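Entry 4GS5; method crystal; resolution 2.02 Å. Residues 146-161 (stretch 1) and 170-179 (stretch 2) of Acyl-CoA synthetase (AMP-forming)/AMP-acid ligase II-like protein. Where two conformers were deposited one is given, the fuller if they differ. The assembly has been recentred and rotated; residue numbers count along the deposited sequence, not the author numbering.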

ATOM      1  N   GLN A 146      -1.864  -3.370 -27.285  1.00 44.84           N
ATOM      2  CA  GLN A 146      -1.881  -1.913 -27.187  1.00 41.98           C
ATOM      3  C   GLN A 146      -1.528  -1.412 -25.794  1.00 38.73           C
ATOM      4  O   GLN A 146      -1.690  -0.229 -25.515  1.00 34.40           O
ATOM      5  CB  GLN A 146      -3.262  -1.358 -27.568  1.00 45.89           C
ATOM      6  CG  GLN A 146      -3.618  -1.482 -29.037  1.00 54.74           C
ATOM      7  CD  GLN A 146      -3.898  -2.910 -29.449  1.00 62.00           C
ATOM      8  OE1 GLN A 146      -4.927  -3.486 -29.077  1.00 63.60           O
ATOM      9  NE2 GLN A 146      -2.986  -3.494 -30.221  1.00 63.26           N
ATOM     10  N   VAL A 147      -1.052  -2.293 -24.915  1.00 37.27           N
ATOM     11  CA  VAL A 147      -0.744  -1.875 -23.543  1.00 33.83           C
ATOM     12  C   VAL A 147       0.234  -0.685 -23.484  1.00 33.39           C
ATOM     13  O   VAL A 147       0.154   0.153 -22.579  1.00 30.58           O
ATOM     14  CB  VAL A 147      -0.217  -3.044 -22.690  1.00 33.77           C
ATOM     15  CG1 VAL A 147       1.126  -3.527 -23.212  1.00 35.55           C
ATOM     16  CG2 VAL A 147      -0.115  -2.633 -21.226  1.00 34.08           C
ATOM     17  N   ASP A 148       1.143  -0.600 -24.449  1.00 30.26           N
ATOM     18  CA  ASP A 148       2.110   0.494 -24.447  1.00 34.58           C
ATOM     19  C   ASP A 148       1.493   1.861 -24.824  1.00 37.38           C
ATOM     20  O   ASP A 148       2.053   2.907 -24.503  1.00 32.49           O
ATOM     21  CB  ASP A 148       3.349   0.139 -25.277  1.00 35.94           C
ATOM     22  CG  ASP A 148       4.251  -0.867 -24.561  1.00 42.78           C
ATOM     23  OD1 ASP A 148       4.060  -1.086 -23.345  1.00 46.57           O
ATOM     24  OD2 ASP A 148       5.157  -1.436 -25.193  1.00 45.67           O
ATOM     25  N   ARG A 149       0.319   1.846 -25.453  1.00 34.91           N
ATOM     26  CA  ARG A 149      -0.394   3.081 -25.758  0.52 34.60           C
ATOM     27  C   ARG A 149      -0.803   3.831 -24.485  1.00 32.77           C
ATOM     28  O   ARG A 149      -1.275   4.969 -24.541  1.00 35.44           O
ATOM     29  CB  ARG A 149      -1.615   2.795 -26.630  0.52 37.22           C
ATOM     30  CG  ARG A 149      -1.365   2.879 -28.140  0.52 41.82           C
ATOM     31  CD  ARG A 149      -0.382   1.831 -28.636  0.52 43.77           C
ATOM     32  NE  ARG A 149      -0.617   1.488 -30.040  0.52 46.27           N
ATOM     33  CZ  ARG A 149      -0.490   0.262 -30.537  0.52 43.92           C
ATOM     34  NH1 ARG A 149      -0.729   0.029 -31.819  0.52 50.28           N
ATOM     35  NH2 ARG A 149      -0.123  -0.736 -29.750  0.52 44.93           N
ATOM     36  N   LEU A 150      -0.639   3.188 -23.333  1.00 27.59           N
ATOM     37  CA  LEU A 150      -0.871   3.865 -22.053  1.00 27.70           C
ATOM     38  C   LEU A 150       0.198   4.930 -21.762  1.00 31.67           C
ATOM     39  O   LEU A 150      -0.036   5.838 -20.955  1.00 27.78           O
ATOM     40  CB  LEU A 150      -0.936   2.865 -20.903  1.00 27.41           C
ATOM     41  CG  LEU A 150      -2.085   1.846 -20.938  1.00 28.33           C
ATOM     42  CD1 LEU A 150      -1.916   0.804 -19.832  1.00 29.15           C
ATOM     43  CD2 LEU A 150      -3.436   2.535 -20.819  1.00 29.70           C
ATOM     44  N   GLY A 151       1.359   4.825 -22.420  1.00 27.88           N
ATOM     45  CA  GLY A 151       2.452   5.779 -22.217  1.00 29.28           C
ATOM     46  C   GLY A 151       3.263   5.533 -20.947  1.00 31.39           C
ATOM     47  O   GLY A 151       4.423   5.090 -20.984  1.00 26.86           O
ATOM     48  N   LYS A 152       2.664   5.840 -19.805  1.00 26.59           N
ATOM     49  CA  LYS A 152       3.322   5.580 -18.526  1.00 25.24           C
ATOM     50  C   LYS A 152       2.247   5.358 -17.469  1.00 25.29           C
ATOM     51  O   LYS A 152       1.244   6.073 -17.447  1.00 23.38           O
ATOM     52  CB  LYS A 152       4.331   6.695 -18.192  1.00 32.20           C
ATOM     53  CG  LYS A 152       4.091   7.524 -16.973  1.00 35.66           C
ATOM     54  CD  LYS A 152       5.358   8.326 -16.539  1.00 22.18           C
ATOM     55  CE  LYS A 152       6.232   8.766 -17.688  1.00 26.12           C
ATOM     56  NZ  LYS A 152       7.219   9.808 -17.217  1.00 31.32           N
ATOM     57  N   VAL A 153       2.419   4.326 -16.649  1.00 24.44           N
ATOM     58  CA  VAL A 153       1.339   3.865 -15.779  1.00 24.18           C
ATOM     59  C   VAL A 153       1.657   4.056 -14.299  1.00 29.74           C
ATOM     60  O   VAL A 153       2.731   3.646 -13.815  1.00 26.57           O
ATOM     61  CB  VAL A 153       1.060   2.369 -16.012  1.00 26.43           C
ATOM     62  CG1 VAL A 153      -0.023   1.876 -15.061  1.00 23.71           C
ATOM     63  CG2 VAL A 153       0.662   2.115 -17.455  1.00 23.91           C
ATOM     64  N   LEU A 154       0.744   4.701 -13.585  1.00 26.21           N
ATOM     65  CA  LEU A 154       0.824   4.748 -12.133  1.00 21.73           C
ATOM     66  C   LEU A 154      -0.231   3.812 -11.538  1.00 26.04           C
ATOM     67  O   LEU A 154      -1.436   3.977 -11.784  1.00 23.58           O
ATOM     68  CB  LEU A 154       0.622   6.174 -11.632  1.00 22.72           C
ATOM     69  CG  LEU A 154       0.618   6.296 -10.110  1.00 26.41           C
ATOM     70  CD1 LEU A 154       1.970   5.944  -9.546  1.00 20.73           C
ATOM     71  CD2 LEU A 154       0.210   7.684  -9.684  1.00 32.16           C
ATOM     72  N   LEU A 155       0.225   2.811 -10.784  1.00 22.08           N
ATOM     73  CA  LEU A 155      -0.680   1.876 -10.142  1.00 22.40           C
ATOM     74  C   LEU A 155      -0.981   2.278  -8.705  1.00 27.08           C
ATOM     75  O   LEU A 155      -0.081   2.680  -7.981  1.00 22.07           O
ATOM     76  CB  LEU A 155      -0.081   0.458 -10.169  1.00 22.97           C
ATOM     77  CG  LEU A 155       0.126  -0.166 -11.558  1.00 23.33           C
ATOM     78  CD1 LEU A 155       0.779  -1.539 -11.462  1.00 21.53           C
ATOM     79  CD2 LEU A 155      -1.216  -0.264 -12.298  1.00 24.24           C
ATOM     80  N   GLY A 156      -2.253   2.172  -8.307  1.00 29.17           N
ATOM     81  CA  GLY A 156      -2.661   2.319  -6.915  1.00 31.83           C
ATOM     82  C   GLY A 156      -2.921   0.950  -6.280  1.00 31.56           C
ATOM     83  O   GLY A 156      -2.270  -0.028  -6.662  1.00 36.00           O
ATOM     84  N   GLY A 157      -3.830   0.872  -5.305  1.00 30.79           N
ATOM     85  CA  GLY A 157      -4.213  -0.412  -4.697  1.00 33.63           C
ATOM     86  C   GLY A 157      -3.068  -1.194  -4.033  1.00 33.17           C
ATOM     87  O   GLY A 157      -2.002  -0.631  -3.774  1.00 31.96           O
ATOM     88  N   ALA A 158      -3.284  -2.484  -3.754  1.00 36.15           N
ATOM     89  CA  ALA A 158      -2.304  -3.291  -3.014  1.00 37.15           C
ATOM     90  C   ALA A 158      -1.058  -3.541  -3.870  1.00 40.30           C
ATOM     91  O   ALA A 158      -1.149  -3.521  -5.100  1.00 38.39           O
ATOM     92  CB  ALA A 158      -2.927  -4.631  -2.534  1.00 34.05           C
ATOM     93  N   PRO A 159       0.116  -3.735  -3.225  1.00 41.05           N
ATOM     94  CA  PRO A 159       1.319  -4.063  -4.002  1.00 40.52           C
ATOM     95  C   PRO A 159       1.028  -5.227  -4.944  1.00 37.94           C
ATOM     96  O   PRO A 159       0.347  -6.191  -4.583  1.00 35.75           O
ATOM     97  CB  PRO A 159       2.341  -4.454  -2.932  1.00 42.17           C
ATOM     98  CG  PRO A 159       1.926  -3.669  -1.725  1.00 42.69           C
ATOM     99  CD  PRO A 159       0.407  -3.636  -1.781  1.00 45.31           C
ATOM    100  N   VAL A 160       1.514  -5.080  -6.166  1.00 34.63           N
ATOM    101  CA  VAL A 160       1.281  -6.009  -7.259  1.00 35.28           C
ATOM    102  C   VAL A 160       1.705  -7.442  -6.922  1.00 32.73           C
ATOM    103  O   VAL A 160       2.731  -7.655  -6.268  1.00 31.29           O
ATOM    104  CB  VAL A 160       2.047  -5.483  -8.480  1.00 38.19           C
ATOM    105  CG1 VAL A 160       2.208  -6.545  -9.551  1.00 45.91           C
ATOM    106  CG2 VAL A 160       1.356  -4.228  -9.015  1.00 34.43           C
ATOM    107  N   ASN A 161       0.919  -8.427  -7.342  1.00 28.40           N
ATOM    108  CA  ASN A 161       1.316  -9.817  -7.096  1.00 33.44           C
ATOM    109  C   ASN A 161       2.448 -10.283  -8.027  1.00 34.51           C
ATOM    110  O   ASN A 161       2.786  -9.604  -9.004  1.00 32.05           O
ATOM    111  CB  ASN A 161       0.122 -10.793  -7.113  1.00 40.80           C
ATOM    112  CG  ASN A 161      -0.579 -10.861  -8.473  1.00 45.64           C
ATOM    113  OD1 ASN A 161       0.061 -10.936  -9.520  1.00 45.44           O
ATOM    114  ND2 ASN A 161      -1.911 -10.834  -8.449  1.00 48.17           N
ATOM    115  N   ASP A 170       8.663  -6.926 -18.009  1.00 32.15           N
ATOM    116  CA  ASP A 170       8.960  -7.091 -19.423  1.00 35.39           C
ATOM    117  C   ASP A 170       8.361  -6.041 -20.359  1.00 32.90           C
ATOM    118  O   ASP A 170       8.531  -6.134 -21.580  1.00 30.74           O
ATOM    119  CB  ASP A 170       8.595  -8.497 -19.892  1.00 43.21           C
ATOM    120  CG  ASP A 170       9.816  -9.293 -20.265  1.00 62.81           C
ATOM    121  OD1 ASP A 170      10.212  -9.260 -21.453  1.00 66.71           O
ATOM    122  OD2 ASP A 170      10.403  -9.922 -19.357  1.00 72.61           O
ATOM    123  N   LEU A 171       7.674  -5.048 -19.794  1.00 29.52           N
ATOM    124  CA  LEU A 171       7.079  -3.979 -20.590  1.00 29.10           C
ATOM    125  C   LEU A 171       8.086  -2.865 -20.849  1.00 28.26           C
ATOM    126  O   LEU A 171       8.710  -2.371 -19.927  1.00 29.84           O
ATOM    127  CB  LEU A 171       5.846  -3.398 -19.890  1.00 30.66           C
ATOM    128  CG  LEU A 171       4.654  -4.325 -19.658  1.00 31.53           C
ATOM    129  CD1 LEU A 171       3.549  -3.594 -18.870  1.00 28.93           C
ATOM    130  CD2 LEU A 171       4.129  -4.829 -20.988  1.00 36.19           C
ATOM    131  N   ALA A 172       8.225  -2.473 -22.111  1.00 29.99           N
ATOM    132  CA  ALA A 172       9.035  -1.325 -22.489  1.00 32.89           C
ATOM    133  C   ALA A 172       8.277  -0.023 -22.251  1.00 34.38           C
ATOM    134  O   ALA A 172       8.064   0.768 -23.183  1.00 38.66           O
ATOM    135  CB  ALA A 172       9.455  -1.444 -23.964  1.00 35.76           C
HETATM  136  N   MSE A 173       7.878   0.188 -21.000  1.00 29.30           N
HETATM  137  CA  MSE A 173       7.052   1.328 -20.609  1.00 27.49           C
HETATM  138  C   MSE A 173       7.183   1.562 -19.112  1.00 24.68           C
HETATM  139  O   MSE A 173       7.053   0.620 -18.337  1.00 28.37           O
HETATM  140  CB  MSE A 173       5.580   1.040 -20.925  1.00 24.19           C
HETATM  141  CG  MSE A 173       4.642   2.011 -20.252  1.00 25.57           C
HETATM  142 SE   MSE A 173       2.782   1.832 -20.797  0.56 33.14          SE
HETATM  143  CE  MSE A 173       2.469   0.050 -20.068  1.00 27.32           C
ATOM    144  N   PRO A 174       7.401   2.820 -18.692  1.00 27.13           N
ATOM    145  CA  PRO A 174       7.565   3.118 -17.265  1.00 27.35           C
ATOM    146  C   PRO A 174       6.311   2.807 -16.460  1.00 27.57           C
ATOM    147  O   PRO A 174       5.258   3.356 -16.770  1.00 26.49           O
ATOM    148  CB  PRO A 174       7.835   4.636 -17.235  1.00 28.60           C
ATOM    149  CG  PRO A 174       8.131   5.028 -18.614  1.00 29.77           C
ATOM    150  CD  PRO A 174       7.509   4.028 -19.531  1.00 26.70           C
ATOM    151  N   VAL A 175       6.434   1.950 -15.442  1.00 21.79           N
ATOM    152  CA  VAL A 175       5.332   1.630 -14.547  1.00 22.44           C
ATOM    153  C   VAL A 175       5.767   1.851 -13.090  1.00 26.64           C
ATOM    154  O   VAL A 175       6.859   1.415 -12.679  1.00 22.70           O
ATOM    155  CB  VAL A 175       4.882   0.163 -14.730  1.00 20.94           C
ATOM    156  CG1 VAL A 175       3.738  -0.153 -13.816  1.00 22.07           C
ATOM    157  CG2 VAL A 175       4.470  -0.099 -16.191  1.00 19.74           C
ATOM    158  N   TYR A 176       4.921   2.540 -12.324  1.00 22.00           N
ATOM    159  CA  TYR A 176       5.217   2.895 -10.945  1.00 24.48           C
ATOM    160  C   TYR A 176       4.065   2.445 -10.086  1.00 22.28           C
ATOM    161  O   TYR A 176       2.976   2.209 -10.607  1.00 24.26           O
ATOM    162  CB  TYR A 176       5.362   4.413 -10.797  1.00 21.04           C
ATOM    163  CG  TYR A 176       6.451   4.993 -11.648  1.00 24.20           C
ATOM    164  CD1 TYR A 176       7.757   5.097 -11.171  1.00 24.48           C
ATOM    165  CD2 TYR A 176       6.180   5.440 -12.934  1.00 24.37           C
ATOM    166  CE1 TYR A 176       8.762   5.634 -11.960  1.00 30.09           C
ATOM    167  CE2 TYR A 176       7.169   5.972 -13.722  1.00 29.84           C
ATOM    168  CZ  TYR A 176       8.453   6.073 -13.236  1.00 32.27           C
ATOM    169  OH  TYR A 176       9.428   6.607 -14.040  1.00 35.56           O
ATOM    170  N   GLN A 177       4.303   2.313  -8.782  1.00 18.38           N
ATOM    171  CA  GLN A 177       3.224   2.048  -7.838  1.00 16.55           C
ATOM    172  C   GLN A 177       3.286   3.052  -6.691  1.00 23.58           C
ATOM    173  O   GLN A 177       4.367   3.361  -6.196  1.00 21.94           O
ATOM    174  CB  GLN A 177       3.248   0.598  -7.307  1.00 18.61           C
ATOM    175  CG  GLN A 177       2.006   0.274  -6.439  1.00 21.78           C
ATOM    176  CD  GLN A 177       1.702  -1.212  -6.340  1.00 34.17           C
ATOM    177  OE1 GLN A 177       2.599  -2.042  -6.405  1.00 33.56           O
ATOM    178  NE2 GLN A 177       0.419  -1.549  -6.210  1.00 38.47           N
ATOM    179  N   SER A 178       2.125   3.570  -6.296  1.00 21.65           N
ATOM    180  CA  SER A 178       2.024   4.586  -5.243  1.00 23.61           C
ATOM    181  C   SER A 178       2.086   3.986  -3.845  1.00 22.76           C
ATOM    182  O   SER A 178       1.636   2.857  -3.617  1.00 22.72           O
ATOM    183  CB  SER A 178       0.671   5.301  -5.341  1.00 27.67           C
ATOM    184  OG  SER A 178       0.554   5.986  -6.570  1.00 36.93           O
ATOM    185  N   TYR A 179       2.627   4.753  -2.912  1.00 22.10           N
ATOM    186  CA  TYR A 179       2.373   4.519  -1.493  1.00 22.74           C
ATOM    187  C   TYR A 179       1.672   5.767  -0.976  1.00 24.18           C
ATOM    188  O   TYR A 179       2.159   6.875  -1.180  1.00 22.39           O
ATOM    189  CB  TYR A 179       3.680   4.307  -0.725  1.00 21.44           C
ATOM    190  CG  TYR A 179       3.505   4.249   0.788  1.00 21.31           C
ATOM    191  CD1 TYR A 179       3.248   3.047   1.431  1.00 24.56           C
ATOM    192  CD2 TYR A 179       3.631   5.400   1.571  1.00 20.16           C
ATOM    193  CE1 TYR A 179       3.107   2.988   2.826  1.00 25.40           C
ATOM    194  CE2 TYR A 179       3.493   5.353   2.951  1.00 24.90           C
ATOM    195  CZ  TYR A 179       3.235   4.147   3.573  1.00 28.10           C
ATOM    196  OH  TYR A 179       3.103   4.103   4.945  1.00 26.45           O
TER
HETATM  197  O   HOH W   1       6.503  -3.418 -24.180  1.00 41.00           O
HETATM  198  O   HOH W   2       8.748   9.237 -14.966  1.00 32.71           O

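Parallel β-strands cannot pair residue against residue through closed rings of two hydrogen bonds; instead, one residue of a strand reaches to the neighbours on both sides of its partner. The contact between residues 146-161 and 170-179 of this acyl-CoA synthetase-like protein illustrates the rule. Val153 donates from its N to Pro174 O (3.0 Å) and accepts at its O from Tyr176 N (2.9 Å), so that it straddles Val175. Two residues on, Leu155 repeats the pattern around Gln177: Leu155 N to Tyr176 O is 2.8 Å and Ser178 N to Leu155 O is 2.9 Å. All four bonds are close to straight, with N-H...O angles of 163° to 169°, although the strand axes are inclined by 32°. Weaker CA-H...O contacts fill in the ladder, as where Val175 CA lies 3.4 Å from Val153 O and Gln177 CA lies 3.4 Å from Leu155 O.

Beyond Leu155 the first strand ends, and a side chain takes over the work of the backbone. The amide of Gln177 serves the turn with both its ends. Gln177 NE2 donates to Gly156 O (3.1 Å) and to Ala158 O (2.8 Å, at a more bent 134°), while Gln177 OE1 accepts from Val160 N at 3.2 Å. One extended side chain, with chi1 and chi2 both t, thus satisfies three backbone groups of the loop that follows the strand. Gly157, within this turn, has a positive phi of 60°, a value that favours glycine.

Apolar packing follows the alternation of the strands. Val153, Leu155, Val175 and Gln177 share one face of the sheet, where Leu155 CD1 meets Val175 CG1 at 4.0 Å; on the other face Leu154 CD1 rests 3.9 Å from Tyr176 CB. Before the strands begin, the CA-to-CB bond of selenomethionine Met173 points toward the other stretch, and its side chain joins the 3-10 segment to the sheet: Met173 CE is 3.9 Å from Val147 CG2 and 3.8 Å from Val153 CG2, and Met173 SE is 3.9 Å from Leu150 CB. Leu171 extends this cluster, its CD2 lying 4.0 Å from Val147 CG1.

Water completes the polar margins. One molecule donates to Asp148 OD2 (2.6 Å) and accepts from Ala172 N (2.9 Å), linking groups that make no direct hydrogen bond to each other. A second accepts from Lys152 NZ at 2.8 Å and lies 2.9 Å from Tyr176 OH, bridging the ends of two long side chains.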